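Local coordinates for attachment protein G3P (Enterobacteria phage Ike, PDB 4EO0), which binds the N-pilus of the host bacterium from the tip of the filamentous phage IKe, as a step of infection, at residues E34-A39 against E91-R96. Residues are numbered along the deposited sequence; the frame is centred on the assembly and turned at random. Where two conformers were deposited one is given.
Sequences EVITQA and ESWSIR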
# COMPACT_ATOMS: atom_id res chain seq x y z
N GLU A 34 17.73 -12.87 -1.93
CA GLU A 34 16.98 -11.65 -1.56
C GLU A 34 15.52 -12.07 -1.45
O GLU A 34 14.92 -12.44 -2.46
CB GLU A 34 17.21 -10.53 -2.57
CG GLU A 34 18.60 -9.92 -2.45
CD GLU A 34 18.87 -9.11 -1.21
OE1 GLU A 34 17.93 -8.48 -0.67
OE2 GLU A 34 20.05 -9.08 -0.79
N VAL A 35 14.98 -12.06 -0.20
CA VAL A 35 13.66 -12.57 0.16
C VAL A 35 12.58 -11.53 0.52
O VAL A 35 12.83 -10.61 1.30
CB VAL A 35 13.80 -13.65 1.28
CG1 VAL A 35 12.51 -14.44 1.49
CG2 VAL A 35 14.96 -14.60 1.01
N ILE A 36 11.36 -11.74 -0.00
CA ILE A 36 10.16 -10.98 0.31
C ILE A 36 9.14 -12.06 0.74
O ILE A 36 8.94 -13.03 0.02
CB ILE A 36 9.62 -10.07 -0.81
CG1 ILE A 36 10.68 -9.04 -1.23
CG2 ILE A 36 8.35 -9.35 -0.30
CD1 ILE A 36 10.26 -8.04 -2.33
N THR A 37 8.54 -11.89 1.92
CA THR A 37 7.56 -12.87 2.42
C THR A 37 6.14 -12.35 2.21
O THR A 37 5.95 -11.15 1.94
CB THR A 37 7.77 -13.11 3.93
OG1 THR A 37 7.31 -11.94 4.63
CG2 THR A 37 9.20 -13.48 4.31
N GLN A 38 5.14 -13.23 2.40
CA GLN A 38 3.74 -12.85 2.32
C GLN A 38 3.39 -11.83 3.41
O GLN A 38 2.66 -10.89 3.14
CB GLN A 38 2.82 -14.07 2.39
CG GLN A 38 1.34 -13.75 2.21
CD GLN A 38 1.02 -13.02 0.92
OE1 GLN A 38 1.53 -13.34 -0.16
NE2 GLN A 38 0.18 -12.01 1.00
N ALA A 39 3.94 -11.99 4.63
CA ALA A 39 3.73 -11.06 5.74
C ALA A 39 4.25 -9.67 5.38
O ALA A 39 3.63 -8.68 5.74
CB ALA A 39 4.42 -11.56 7.00
N GLU A 91 19.11 -10.88 -6.86
CA GLU A 91 19.42 -9.47 -6.68
C GLU A 91 18.35 -8.80 -5.84
O GLU A 91 17.21 -9.24 -5.83
CB GLU A 91 19.50 -8.78 -8.04
CG GLU A 91 20.70 -9.18 -8.87
CD GLU A 91 21.98 -8.68 -8.26
OE1 GLU A 91 22.34 -7.52 -8.52
OE2 GLU A 91 22.62 -9.45 -7.51
N SER A 92 18.72 -7.72 -5.16
CA SER A 92 17.82 -7.00 -4.28
C SER A 92 16.64 -6.44 -5.07
O SER A 92 16.79 -6.03 -6.22
CB SER A 92 18.58 -5.87 -3.57
OG SER A 92 17.75 -5.16 -2.66
N TRP A 93 15.45 -6.49 -4.47
CA TRP A 93 14.21 -6.15 -5.17
C TRP A 93 13.10 -5.72 -4.21
O TRP A 93 13.24 -5.81 -3.00
CB TRP A 93 13.75 -7.30 -6.06
CG TRP A 93 13.35 -8.53 -5.32
CD1 TRP A 93 14.15 -9.28 -4.51
CD2 TRP A 93 12.07 -9.15 -5.31
NE1 TRP A 93 13.44 -10.34 -4.01
CE2 TRP A 93 12.16 -10.28 -4.48
CE3 TRP A 93 10.85 -8.87 -5.93
CZ2 TRP A 93 11.08 -11.12 -4.24
CZ3 TRP A 93 9.78 -9.71 -5.69
CH2 TRP A 93 9.90 -10.82 -4.86
N SER A 94 12.02 -5.22 -4.78
CA SER A 94 10.88 -4.74 -3.99
C SER A 94 9.56 -5.07 -4.65
O SER A 94 9.53 -5.35 -5.86
CB SER A 94 10.97 -3.22 -3.77
OG SER A 94 10.98 -2.54 -5.02
N ILE A 95 8.47 -4.98 -3.89
CA ILE A 95 7.10 -5.15 -4.39
C ILE A 95 6.34 -3.92 -3.95
O ILE A 95 6.45 -3.52 -2.80
CB ILE A 95 6.42 -6.45 -3.88
CG1 ILE A 95 7.04 -7.68 -4.53
CG2 ILE A 95 4.90 -6.45 -4.12
CD1 ILE A 95 6.66 -9.04 -3.90
N ARG A 96 5.53 -3.36 -4.85
CA ARG A 96 4.65 -2.23 -4.59
C ARG A 96 3.29 -2.79 -4.29
O ARG A 96 2.81 -3.63 -5.05
CB ARG A 96 4.54 -1.37 -5.85
CG ARG A 96 5.80 -0.61 -6.19
CD ARG A 96 5.61 0.24 -7.43
NE ARG A 96 6.78 1.09 -7.63
CZ ARG A 96 6.84 2.36 -7.25
NH1 ARG A 96 5.77 2.95 -6.72
NH2 ARG A 96 7.94 3.07 -7.44
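Ile36, Glu34 and Trp93 carry a side-chain packing contact pinned by one side-chain-to-backbone hydrogen bond, where the end of strand 30-36 faces the segment leading into strand 94-106. It is a worked example of how an indole can serve two neighbours at once, one through its face and the other through its N-H. CD1 of Ile36 stands 3.5 Å from the centroid of the six-membered ring of Trp93, only 4° off the ring normal, a nearly perpendicular CH-pi contact. The extended chi2 of Ile36 (-179°) carries CD1 to that spot, while CG1 lies 3.7 Å from CZ2 of the same indole. At the ring edge, NE1 of Trp93 donates to the backbone O of Glu34 (3.0 Å, N-H...O 166°). The bond is nearly straight and the acceptor lies close to the ring plane, yet the donor sits well above the carbonyl plane of Glu34. Gripped at its edge by the hydrogen bond and with CD1 over one face, the indole is probably limited in its rotation. Ile95 adds an apolar flank, its CG1 3.9 Å from CD1 of Ile36. CG of Glu34, anti to the carbonyl carbon, lies 3.5 Å from the backbone N of Ser92; beyond the bend at chi2, the buried carboxylate is satisfied by the hydroxyls of Thr20 and Ser18. The touching parts, 34-36 and 91-95, run in roughly the same direction, and no backbone hydrogen bond joins them. Strand 12-24 bridges them instead: by backbone hydrogen bonds Lys19 pairs with Val35, Ser18 with Trp93 and Ala16 with Ile95. Beyond the strand end, Thr37 is the N-cap of helix 38-66, whose Leu41 packs against both Ile36 and Ile95 and so joins the helix to the sheet.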